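Local atomic coordinates of multidrug resistance protein (Vibrio cholerae, PDB entry 1YC9), a protein that probably forms the outer-membrane exit channel of a multidrug efflux system, and could contribute to resistance to compounds such as puromycin and acriflavine. Residues Q169-T174 and K196-S201; Q161-A166 and S407-Q412; S144-N149 and A221-Q226; L35-E40 and P228-S233. The protein carries 1 engineered substitution. All blocks are in the same frame, centred on the assembly; numbering follows the deposited sequence.

Contact 1 (Q169-T174 and K196-S201)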
loop_
_atom_site.group_PDB
_atom_site.type_symbol
_atom_site.label_atom_id
_atom_site.label_comp_id
_atom_site.label_asym_id
_atom_site.label_seq_id
_atom_site.Cartn_x
_atom_site.Cartn_y
_atom_site.Cartn_z
ATOM N N GLN A 169 4.299 -33.413 29.480
ATOM C CA GLN A 169 4.496 -34.771 30.005
ATOM C C GLN A 169 4.831 -34.706 31.478
ATOM O O GLN A 169 4.311 -35.509 32.289
ATOM C CB GLN A 169 5.565 -35.540 29.249
ATOM C CG GLN A 169 5.301 -35.776 27.775
ATOM C CD GLN A 169 3.845 -35.990 27.420
ATOM O OE1 GLN A 169 3.283 -37.066 27.682
ATOM N NE2 GLN A 169 3.226 -34.977 26.784
ATOM N N VAL A 170 5.632 -33.707 31.826
ATOM C CA VAL A 170 5.991 -33.436 33.189
ATOM C C VAL A 170 4.789 -32.976 34.044
ATOM O O VAL A 170 4.598 -33.490 35.168
ATOM C CB VAL A 170 7.150 -32.421 33.244
ATOM C CG1 VAL A 170 7.413 -31.954 34.674
ATOM C CG2 VAL A 170 8.423 -33.068 32.643
ATOM N N ARG A 171 4.006 -32.028 33.529
ATOM C CA ARG A 171 2.812 -31.553 34.210
ATOM C C ARG A 171 1.836 -32.678 34.541
ATOM O O ARG A 171 1.239 -32.654 35.620
ATOM C CB ARG A 171 2.059 -30.461 33.409
ATOM C CG ARG A 171 2.880 -29.228 33.052
ATOM C CD ARG A 171 3.579 -28.588 34.192
ATOM N NE ARG A 171 4.521 -27.514 33.855
ATOM C CZ ARG A 171 5.776 -27.693 33.415
ATOM N NH1 ARG A 171 6.283 -28.909 33.190
ATOM N NH2 ARG A 171 6.546 -26.636 33.216
ATOM N N ASN A 172 1.658 -33.609 33.615
ATOM C CA ASN A 172 0.821 -34.775 33.803
ATOM C C ASN A 172 1.419 -35.686 34.886
ATOM O O ASN A 172 0.684 -36.188 35.758
ATOM C CB ASN A 172 0.627 -35.517 32.489
ATOM C CG ASN A 172 -0.288 -34.756 31.519
ATOM O OD1 ASN A 172 -1.022 -33.883 31.927
ATOM N ND2 ASN A 172 -0.237 -35.101 30.251
ATOM N N LYS A 173 2.751 -35.824 34.879
ATOM C CA LYS A 173 3.446 -36.638 35.900
ATOM C C LYS A 173 3.301 -36.006 37.290
ATOM O O LYS A 173 3.212 -36.710 38.290
ATOM C CB LYS A 173 4.940 -36.853 35.552
ATOM C CG LYS A 173 5.237 -38.044 34.636
ATOM C CD LYS A 173 5.127 -39.349 35.429
ATOM C CE LYS A 173 5.566 -40.608 34.645
ATOM N NZ LYS A 173 5.437 -41.785 35.568
ATOM N N THR A 174 3.218 -34.692 37.353
ATOM C CA THR A 174 3.050 -33.988 38.602
ATOM C C THR A 174 1.628 -34.140 39.158
ATOM O O THR A 174 1.437 -34.293 40.376
ATOM C CB THR A 174 3.362 -32.526 38.402
ATOM O OG1 THR A 174 4.715 -32.391 37.950
ATOM C CG2 THR A 174 3.330 -31.758 39.704
ATOM N N LYS A 196 -3.779 -29.682 38.043
ATOM C CA LYS A 196 -4.613 -30.033 36.914
ATOM C C LYS A 196 -4.904 -28.793 36.040
ATOM O O LYS A 196 -4.935 -28.912 34.832
ATOM C CB LYS A 196 -5.896 -30.696 37.396
ATOM C CG LYS A 196 -5.644 -32.053 37.982
ATOM C CD LYS A 196 -6.944 -32.624 38.619
ATOM C CE LYS A 196 -6.774 -34.094 38.933
ATOM N NZ LYS A 196 -6.892 -34.907 37.705
ATOM N N ALA A 197 -5.035 -27.631 36.662
ATOM C CA ALA A 197 -5.283 -26.385 35.952
ATOM C C ALA A 197 -4.024 -26.039 35.116
ATOM O O ALA A 197 -4.130 -25.764 33.891
ATOM C CB ALA A 197 -5.594 -25.297 36.898
ATOM N N VAL A 198 -2.865 -26.179 35.748
ATOM C CA VAL A 198 -1.581 -25.991 35.057
ATOM C C VAL A 198 -1.477 -26.919 33.845
ATOM O O VAL A 198 -1.162 -26.450 32.729
ATOM C CB VAL A 198 -0.368 -26.169 36.021
ATOM C CG1 VAL A 198 0.978 -26.238 35.244
ATOM C CG2 VAL A 198 -0.307 -25.040 37.000
ATOM N N ALA A 199 -1.773 -28.212 34.011
ATOM C CA ALA A 199 -1.594 -29.182 32.921
ATOM C C ALA A 199 -2.551 -28.887 31.748
ATOM O O ALA A 199 -2.180 -29.058 30.590
ATOM C CB ALA A 199 -1.837 -30.590 33.378
ATOM N N ALA A 200 -3.783 -28.503 32.072
ATOM C CA ALA A 200 -4.795 -28.237 31.075
ATOM C C ALA A 200 -4.351 -26.991 30.270
ATOM O O ALA A 200 -4.422 -26.984 29.048
ATOM C CB ALA A 200 -6.150 -28.024 31.716
ATOM N N SER A 201 -3.872 -25.990 30.982
ATOM C CA SER A 201 -3.336 -24.783 30.377
ATOM C C SER A 201 -2.145 -25.030 29.452
ATOM O O SER A 201 -2.085 -24.440 28.369
ATOM C CB SER A 201 -2.902 -23.808 31.454
ATOM O OG SER A 201 -2.599 -22.587 30.847
#

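Contact 2 (Q161-A166 and S407-Q412)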
loop_
_atom_site.group_PDB
_atom_site.type_symbol
_atom_site.label_atom_id
_atom_site.label_comp_id
_atom_site.label_asym_id
_atom_site.label_seq_id
_atom_site.Cartn_x
_atom_site.Cartn_y
_atom_site.Cartn_z
ATOM N N GLN A 161 6.733 -26.439 19.997
ATOM C CA GLN A 161 5.967 -27.644 20.160
ATOM C C GLN A 161 6.747 -28.681 20.989
ATOM O O GLN A 161 6.205 -29.235 21.932
ATOM C CB GLN A 161 5.553 -28.219 18.838
ATOM C CG GLN A 161 4.812 -29.588 18.969
ATOM C CD GLN A 161 4.496 -30.219 17.644
ATOM O OE1 GLN A 161 5.393 -30.629 16.912
ATOM N NE2 GLN A 161 3.239 -30.327 17.345
ATOM N N GLU A 162 8.022 -28.905 20.679
ATOM C CA GLU A 162 8.783 -29.915 21.406
ATOM C C GLU A 162 8.888 -29.530 22.885
ATOM O O GLU A 162 8.662 -30.357 23.802
ATOM C CB GLU A 162 10.167 -30.057 20.796
ATOM C CG GLU A 162 10.859 -31.341 21.178
ATOM C CD GLU A 162 12.084 -31.582 20.324
ATOM O OE1 GLU A 162 13.099 -30.966 20.657
ATOM O OE2 GLU A 162 12.023 -32.364 19.334
ATOM N N THR A 163 9.216 -28.278 23.123
ATOM C CA THR A 163 9.368 -27.732 24.473
ATOM C C THR A 163 8.093 -27.809 25.327
ATOM O O THR A 163 8.115 -28.248 26.519
ATOM C CB THR A 163 9.799 -26.286 24.350
ATOM O OG1 THR A 163 11.077 -26.238 23.693
ATOM C CG2 THR A 163 10.018 -25.619 25.706
ATOM N N VAL A 164 6.986 -27.448 24.707
ATOM C CA VAL A 164 5.709 -27.417 25.422
ATOM C C VAL A 164 5.168 -28.861 25.620
ATOM O O VAL A 164 4.630 -29.186 26.684
ATOM C CB VAL A 164 4.708 -26.441 24.745
ATOM C CG1 VAL A 164 3.294 -26.556 25.345
ATOM C CG2 VAL A 164 5.185 -25.001 24.865
ATOM N N HIS A 165 5.325 -29.713 24.627
ATOM C CA HIS A 165 4.919 -31.113 24.737
ATOM C C HIS A 165 5.707 -31.805 25.868
ATOM O O HIS A 165 5.111 -32.516 26.692
ATOM C CB HIS A 165 5.098 -31.828 23.403
ATOM C CG HIS A 165 4.801 -33.286 23.449
ATOM N ND1 HIS A 165 5.683 -34.200 23.978
ATOM C CD2 HIS A 165 3.748 -34.001 22.986
ATOM C CE1 HIS A 165 5.161 -35.413 23.892
ATOM N NE2 HIS A 165 3.998 -35.322 23.275
ATOM N N ALA A 166 7.021 -31.572 25.930
ATOM C CA ALA A 166 7.862 -32.153 26.990
ATOM C C ALA A 166 7.447 -31.628 28.351
ATOM O O ALA A 166 7.353 -32.424 29.324
ATOM C CB ALA A 166 9.328 -31.871 26.764
ATOM N N SER A 407 8.758 -20.972 35.683
ATOM C CA SER A 407 9.974 -20.232 35.398
ATOM C C SER A 407 10.790 -20.989 34.356
ATOM O O SER A 407 11.267 -20.368 33.390
ATOM C CB SER A 407 10.778 -19.991 36.691
ATOM O OG SER A 407 12.113 -19.606 36.385
ATOM N N LEU A 408 10.929 -22.314 34.515
ATOM C CA LEU A 408 11.659 -23.151 33.551
ATOM C C LEU A 408 11.070 -23.099 32.156
ATOM O O LEU A 408 11.749 -22.846 31.197
ATOM C CB LEU A 408 11.770 -24.606 33.990
ATOM C CG LEU A 408 12.463 -25.545 32.987
ATOM C CD1 LEU A 408 13.895 -25.094 32.733
ATOM C CD2 LEU A 408 12.416 -26.970 33.481
ATOM N N LEU A 409 9.778 -23.361 32.054
ATOM C CA LEU A 409 9.101 -23.332 30.787
ATOM C C LEU A 409 9.202 -21.955 30.121
ATOM O O LEU A 409 9.373 -21.912 28.938
ATOM C CB LEU A 409 7.623 -23.737 30.932
ATOM C CG LEU A 409 6.790 -23.756 29.630
ATOM C CD1 LEU A 409 7.454 -24.620 28.568
ATOM C CD2 LEU A 409 5.299 -24.298 29.869
ATOM N N ASN A 410 9.015 -20.873 30.853
ATOM C CA ASN A 410 9.065 -19.535 30.277
ATOM C C ASN A 410 10.457 -19.287 29.680
ATOM O O ASN A 410 10.585 -18.822 28.558
ATOM C CB ASN A 410 8.738 -18.467 31.316
ATOM C CG ASN A 410 7.279 -18.423 31.641
ATOM O OD1 ASN A 410 6.468 -18.921 30.856
ATOM N ND2 ASN A 410 6.935 -17.844 32.784
ATOM N N ASN A 411 11.491 -19.698 30.417
ATOM C CA ASN A 411 12.870 -19.507 29.971
ATOM C C ASN A 411 13.258 -20.418 28.815
ATOM O O ASN A 411 13.949 -19.994 27.921
ATOM C CB ASN A 411 13.857 -19.648 31.140
ATOM C CG ASN A 411 13.638 -18.617 32.229
ATOM O OD1 ASN A 411 13.329 -17.500 31.938
ATOM N ND2 ASN A 411 13.905 -18.973 33.468
ATOM N N GLN A 412 12.740 -21.639 28.787
ATOM C CA GLN A 412 12.982 -22.559 27.707
ATOM C C GLN A 412 12.376 -22.034 26.420
ATOM O O GLN A 412 12.972 -22.139 25.376
ATOM C CB GLN A 412 12.396 -23.938 28.007
ATOM C CG GLN A 412 13.178 -24.739 29.001
ATOM C CD GLN A 412 12.465 -26.051 29.354
ATOM O OE1 GLN A 412 11.202 -26.120 29.434
ATOM N NE2 GLN A 412 13.259 -27.095 29.563
HETATM O O HOH W 1 10.255 -28.409 28.259
#

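Contact 3 (S144-N149 and A221-Q226)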
loop_
_atom_site.group_PDB
_atom_site.type_symbol
_atom_site.label_atom_id
_atom_site.label_comp_id
_atom_site.label_asym_id
_atom_site.label_seq_id
_atom_site.Cartn_x
_atom_site.Cartn_y
_atom_site.Cartn_z
ATOM N N SER A 144 12.312 -15.885 -2.499
ATOM C CA SER A 144 13.076 -16.860 -1.756
ATOM C C SER A 144 13.128 -16.478 -0.282
ATOM O O SER A 144 12.994 -17.339 0.562
ATOM C CB SER A 144 14.490 -16.976 -2.349
ATOM O OG SER A 144 15.092 -15.711 -2.325
ATOM N N THR A 145 13.307 -15.204 0.046
ATOM C CA THR A 145 13.389 -14.800 1.427
ATOM C C THR A 145 12.013 -14.911 2.102
ATOM O O THR A 145 11.973 -15.195 3.291
ATOM C CB THR A 145 13.962 -13.412 1.653
ATOM O OG1 THR A 145 13.151 -12.407 1.017
ATOM C CG2 THR A 145 15.322 -13.290 1.060
ATOM N N SER A 146 10.917 -14.670 1.373
ATOM C CA SER A 146 9.591 -14.782 1.996
ATOM C C SER A 146 9.342 -16.231 2.422
ATOM O O SER A 146 8.926 -16.470 3.532
ATOM C CB SER A 146 8.489 -14.233 1.089
ATOM O OG SER A 146 8.310 -15.096 0.002
ATOM N N ILE A 147 9.723 -17.188 1.570
ATOM C CA ILE A 147 9.693 -18.592 1.886
ATOM C C ILE A 147 10.622 -18.979 3.035
ATOM O O ILE A 147 10.199 -19.614 3.993
ATOM C CB ILE A 147 9.969 -19.466 0.609
ATOM C CG1 ILE A 147 8.870 -19.302 -0.417
ATOM C CG2 ILE A 147 10.141 -20.924 1.008
ATOM C CD1 ILE A 147 9.296 -19.662 -1.801
ATOM N N ALA A 148 11.888 -18.547 3.004
ATOM C CA ALA A 148 12.815 -18.850 4.079
ATOM C C ALA A 148 12.362 -18.301 5.429
ATOM O O ALA A 148 12.498 -18.969 6.443
ATOM C CB ALA A 148 14.192 -18.311 3.742
ATOM N N ASN A 149 11.837 -17.070 5.455
ATOM C CA ASN A 149 11.319 -16.464 6.683
ATOM C C ASN A 149 10.080 -17.187 7.227
ATOM O O ASN A 149 10.015 -17.417 8.438
ATOM C CB ASN A 149 11.084 -14.969 6.551
ATOM C CG ASN A 149 12.392 -14.176 6.606
ATOM O OD1 ASN A 149 13.137 -14.246 7.556
ATOM N ND2 ASN A 149 12.654 -13.444 5.569
ATOM N N ALA A 221 2.654 -23.373 1.602
ATOM C CA ALA A 221 2.052 -23.875 0.394
ATOM C C ALA A 221 1.672 -22.723 -0.543
ATOM O O ALA A 221 1.977 -22.774 -1.736
ATOM C CB ALA A 221 0.823 -24.714 0.706
ATOM N N ALA A 222 1.013 -21.693 -0.004
ATOM C CA ALA A 222 0.605 -20.541 -0.796
ATOM C C ALA A 222 1.827 -19.777 -1.355
ATOM O O ALA A 222 1.827 -19.334 -2.534
ATOM C CB ALA A 222 -0.278 -19.595 0.034
ATOM N N LEU A 223 2.859 -19.675 -0.545
ATOM C CA LEU A 223 4.080 -18.938 -0.928
ATOM C C LEU A 223 4.780 -19.582 -2.102
ATOM O O LEU A 223 5.444 -18.854 -2.856
ATOM C CB LEU A 223 5.076 -18.746 0.224
ATOM C CG LEU A 223 4.637 -17.701 1.241
ATOM C CD1 LEU A 223 5.445 -17.807 2.518
ATOM C CD2 LEU A 223 4.772 -16.282 0.708
ATOM N N VAL A 224 4.609 -20.894 -2.281
ATOM C CA VAL A 224 5.202 -21.578 -3.399
ATOM C C VAL A 224 4.187 -21.790 -4.526
ATOM O O VAL A 224 4.447 -22.541 -5.462
ATOM C CB VAL A 224 5.980 -22.865 -2.995
ATOM C CG1 VAL A 224 6.914 -22.545 -1.850
ATOM C CG2 VAL A 224 5.058 -23.987 -2.605
ATOM N N GLY A 225 3.037 -21.131 -4.436
ATOM C CA GLY A 225 2.085 -21.107 -5.508
ATOM C C GLY A 225 1.244 -22.325 -5.566
ATOM O O GLY A 225 0.720 -22.680 -6.617
ATOM N N GLN A 226 1.078 -22.989 -4.440
ATOM C CA GLN A 226 0.315 -24.223 -4.453
ATOM C C GLN A 226 -0.873 -24.148 -3.551
ATOM O O GLN A 226 -1.019 -23.228 -2.734
ATOM C CB GLN A 226 1.224 -25.447 -4.207
ATOM C CG GLN A 226 2.162 -25.622 -5.411
ATOM C CD GLN A 226 3.325 -26.564 -5.174
ATOM O OE1 GLN A 226 3.109 -27.732 -4.880
ATOM N NE2 GLN A 226 4.554 -26.083 -5.349
#

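Contact 4 (L35-E40 and P228-S233)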
loop_
_atom_site.group_PDB
_atom_site.type_symbol
_atom_site.label_atom_id
_atom_site.label_comp_id
_atom_site.label_asym_id
_atom_site.label_seq_id
_atom_site.Cartn_x
_atom_site.Cartn_y
_atom_site.Cartn_z
ATOM N N LEU A 35 13.690 -27.166 2.513
ATOM C CA LEU A 35 13.723 -25.745 2.205
ATOM C C LEU A 35 14.115 -25.554 0.761
ATOM O O LEU A 35 13.481 -24.821 0.007
ATOM C CB LEU A 35 14.706 -25.045 3.120
ATOM C CG LEU A 35 14.858 -23.533 2.873
ATOM C CD1 LEU A 35 13.481 -22.869 2.919
ATOM C CD2 LEU A 35 15.785 -22.935 3.898
ATOM N N ASN A 36 15.186 -26.233 0.359
ATOM C CA ASN A 36 15.640 -26.200 -1.027
ATOM C C ASN A 36 14.539 -26.476 -2.013
ATOM O O ASN A 36 14.415 -25.776 -2.995
ATOM C CB ASN A 36 16.741 -27.245 -1.257
ATOM C CG ASN A 36 17.994 -26.917 -0.527
ATOM O OD1 ASN A 36 18.120 -25.858 0.082
ATOM N ND2 ASN A 36 18.961 -27.834 -0.591
ATOM N N HIS A 37 13.756 -27.519 -1.759
ATOM C CA HIS A 37 12.697 -27.914 -2.662
ATOM C C HIS A 37 11.552 -26.867 -2.751
ATOM O O HIS A 37 11.047 -26.575 -3.847
ATOM C CB HIS A 37 12.112 -29.252 -2.260
ATOM C CG HIS A 37 11.567 -30.021 -3.420
ATOM N ND1 HIS A 37 10.280 -29.850 -3.889
ATOM C CD2 HIS A 37 12.138 -30.958 -4.223
ATOM C CE1 HIS A 37 10.080 -30.639 -4.931
ATOM N NE2 HIS A 37 11.189 -31.325 -5.152
ATOM N N LEU A 38 11.167 -26.324 -1.597
ATOM C CA LEU A 38 10.156 -25.266 -1.531
ATOM C C LEU A 38 10.587 -24.052 -2.346
ATOM O O LEU A 38 9.823 -23.565 -3.161
ATOM C CB LEU A 38 9.914 -24.856 -0.067
ATOM C CG LEU A 38 9.151 -25.881 0.765
ATOM C CD1 LEU A 38 9.227 -25.569 2.245
ATOM C CD2 LEU A 38 7.723 -25.952 0.308
ATOM N N ILE A 39 11.823 -23.606 -2.177
ATOM C CA ILE A 39 12.250 -22.428 -2.895
ATOM C C ILE A 39 12.353 -22.760 -4.398
ATOM O O ILE A 39 11.835 -22.039 -5.271
ATOM C CB ILE A 39 13.512 -21.866 -2.284
ATOM C CG1 ILE A 39 13.162 -21.306 -0.894
ATOM C CG2 ILE A 39 14.102 -20.806 -3.166
ATOM C CD1 ILE A 39 14.335 -20.802 -0.109
ATOM N N GLU A 40 12.965 -23.898 -4.707
ATOM C CA GLU A 40 13.086 -24.329 -6.090
ATOM C C GLU A 40 11.764 -24.430 -6.838
ATOM O O GLU A 40 11.668 -23.945 -7.954
ATOM C CB GLU A 40 13.868 -25.626 -6.145
ATOM C CG GLU A 40 15.320 -25.326 -5.793
ATOM C CD GLU A 40 16.241 -26.374 -5.277
ATOM O OE1 GLU A 40 15.889 -27.556 -5.439
ATOM O OE2 GLU A 40 17.260 -26.044 -4.624
ATOM N N PRO A 228 -3.513 -25.937 -0.822
ATOM C CA PRO A 228 -3.240 -26.497 0.497
ATOM C C PRO A 228 -2.906 -27.974 0.609
ATOM O O PRO A 228 -2.484 -28.344 1.707
ATOM C CB PRO A 228 -4.496 -26.117 1.286
ATOM C CG PRO A 228 -5.551 -25.971 0.291
ATOM C CD PRO A 228 -4.889 -25.437 -0.937
ATOM N N ASP A 229 -3.009 -28.789 -0.454
ATOM C CA ASP A 229 -2.470 -30.168 -0.481
ATOM C C ASP A 229 -0.936 -30.282 -0.415
ATOM O O ASP A 229 -0.385 -31.295 0.020
ATOM C CB ASP A 229 -2.886 -30.871 -1.782
ATOM C CG ASP A 229 -4.255 -31.523 -1.689
ATOM O OD1 ASP A 229 -5.202 -30.880 -1.175
ATOM O OD2 ASP A 229 -4.470 -32.679 -2.115
ATOM N N ARG A 230 -0.242 -29.277 -0.916
ATOM C CA ARG A 230 1.189 -29.176 -0.729
ATOM C C ARG A 230 1.577 -29.069 0.750
ATOM O O ARG A 230 2.701 -29.453 1.151
ATOM C CB ARG A 230 1.722 -27.959 -1.498
ATOM C CG ARG A 230 3.197 -27.724 -1.396
ATOM C CD ARG A 230 4.006 -28.911 -1.956
ATOM N NE ARG A 230 5.442 -28.761 -1.879
ATOM C CZ ARG A 230 6.201 -29.137 -0.866
ATOM N NH1 ARG A 230 7.516 -29.003 -0.961
ATOM N NH2 ARG A 230 5.674 -29.639 0.242
ATOM N N ALA A 231 0.700 -28.489 1.550
ATOM C CA ALA A 231 0.993 -28.299 2.965
ATOM C C ALA A 231 1.070 -29.641 3.728
ATOM O O ALA A 231 1.782 -29.749 4.745
ATOM C CB ALA A 231 -0.052 -27.387 3.584
ATOM N N ALA A 232 0.381 -30.654 3.186
ATOM C CA ALA A 232 0.231 -31.977 3.816
ATOM C C ALA A 232 1.500 -32.759 3.817
ATOM O O ALA A 232 1.663 -33.691 4.607
ATOM C CB ALA A 232 -0.861 -32.795 3.093
ATOM N N SER A 233 2.411 -32.399 2.933
ATOM C CA SER A 233 3.677 -33.087 2.851
ATOM C C SER A 233 4.793 -32.240 3.454
ATOM O O SER A 233 5.948 -32.584 3.353
ATOM C CB SER A 233 3.963 -33.484 1.407
ATOM O OG SER A 233 4.160 -32.348 0.594
#

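Contact 1 (Q169-T174 and K196-S201)
Arg171 meets Val198 and Ala199 through its aliphatic stem: with CG beside the backbone N (chi1 -57°) and a bend at chi2 (-52°), its CB sits against Ala199 while CD swings along to Val198. The two segments belong to an antiparallel helical hairpin of the long coiled tunnel of the outer membrane factor fold, helix 117-183 running to a short turn and helix 189-223 returning from it. The axes approach to 8.9 Å at an angle of 159°. The closest pair of CA atoms, those of Arg171 and Ala199, is 5.2 Å apart, and the small Ala199 side chain lies between the helices, its CB 3.9 Å from Arg171 CB. Beside it Val198 CG1 touches Arg171 CD at 3.7 Å, then NE at 4.0 Å, where it lies at the edge of the guanidinium near its plane. The charged end leans instead toward helix 398-433, where NE makes a long, weak ion pair with Glu405. On the other flank of helix 196-201, Ala200 packs on Ala376 of a second subunit. Asn172 flanks the contact, its amide oxygen OD1 resting 3.7 Å from Ala199 CB.

Contact 2 (Q161-A166 and S407-Q412)
Thr163 faces Leu409 and Gln412 across two antiparallel helices of the periplasmic helical barrel of an outer membrane factor, helix 117-183 packing beside helix 398-433. The local axes make an angle of 170° and come no nearer than 10.3 Å, a wide spacing that side chains and one water fill together. The apolar part centres on Thr163 CG2. Because chi1 is -62°, this methyl stands anti to the backbone N and reaches over to the second helix, where it touches Gln412 CB at 3.7 Å and Leu409 CD1 at 4.0 Å. Leu409 has its CG anti to the backbone N (chi1 -179°), which brings CD1 to Thr163 and Val164, with Val164 CG2 a looser neighbour at 4.4 Å. Val164 also packs on Leu206 and Ile209 of helix 189-223, and Leu409 on Ala167 and Arg171, one and two turns further along helix 117-183. The polar part is of two kinds. The Thr163 hydroxyl turns back to its own helix and bonds to Ala159 O, which leaves the methyl to make the interhelical packing. The Gln412 chain runs extended beyond CG, bringing its amide oxygen OE1 to within 3.9 Å of Thr163 CG2, close to the neighbouring backbone without bonding to it directly. A single water closes the gap by donating both protons, one to Thr163 O at 2.8 Å and the other to Gln412 OE1 at 2.7 Å.

Contact 3 (S144-N149 and A221-Q226)
Leu223 gives up the most surface here, followed by Ile147, and the two side chains slide past each other in opposite directions. Ile147 CG1 lies 3.9 Å from Leu223 CB, against the base of the leucine, and its CD1 carries on to Val224. The leucine branches meanwhile run back over Ser146: CD2 reaches Ser146 OG at 3.8 Å, and CD1 settles 3.9 Å from Ser146 O, so the methyls straddle hydroxyl and carbonyl of one residue. The hydroxyl touches the methyl only by packing; its hydrogen bond goes to Ile143 O in its own helix, with chi1 of 71° folding OG back over the backbone. Val224 meets Ile147 at about a right angle, its CG1 touching Ile147 CD1 at 3.7 Å. Ile147 CD1 therefore sits over the very point where the second helix stops, for Val224 is the first residue to leave helical geometry. The stop is a Schellman motif with Gly225, at positive phi, as its C-prime residue. Gln226 N returns to Ala221 O at 2.9 Å and Gly225 N to Ala222 O at 2.9 Å, and Val224 N also bonds to Ala221 O. Helix 33-44 covers this patch, with Ile39 and Ala42 on Ile147 and Ala42 again on Val224. Ala148 and Asn149 on helix 117-183 look instead to Leu427 of helix 398-433, and Ala222 on helix 189-223 packs on His354 of a second subunit.

Contact 4 (L35-E40 and P228-S233)
This is a small side-chain contact in which one arginine from a loop lies against a short helix: Arg230, on the connection between helices 189-223 and 260-281, reaches Leu38 and His37 of helix 33-44. The backbones stay well apart, the nearest CA atoms, those of Leu38 and Arg230, being 9.8 Å from each other, so the contact is made by side chains, chiefly the long arginine. Its CG is anti to the backbone N (chi1 180°) and the chain bends at chi2 (61°), which turns the guanidinium across the helix flank. Leu38 CD2 presses over one face of that group, offset toward its rim, 3.3 Å from Arg230 NH1 and 3.7 Å from Arg230 CZ. The leucine methyl thus packs on the flat of the guanidinium, over its NH1 side. Both elements lie about midway along the helical tunnel, consistent with the equatorial region that girdles the helices in TolC and other outer membrane factors. The polar link between the two is Glu41, one turn beyond His37: it forms a salt bridge with Arg230 NH1 and a hydrogen bond with His37 ND1. Both bonds end on Glu41 OE2, consistent with His37 ND1 and Arg230 NH1 lying 4.1 Å apart, with ring and guanidinium planes turned 66° from each other. Ala221 of helix 189-223 also touches the Arg230 side chain; Tyr151 of helix 117-183 touches Leu38.

Helix 117-183 carries one segment each of contacts 1, 2 and 3. Contacts 1 and 2 lie toward the end of the tunnel remote from the strands, with centres 12 Å apart, and they touch where Arg171 NH2 comes 3.8 Å from Leu409 CB. Contacts 3 and 4 form a second group nearer the middle of the chain, their centres 8 Å apart, joined by Ile147 CG2 on Ile39 CG1 at 3.6 Å. Contacts 1 and 3 hold the same pair of helices at points about 37 Å apart between centres, one near the hairpin turn and one where helix 189-223 ends. A mercury ion lies about 14 Å from the Val224 side chain of contact 3.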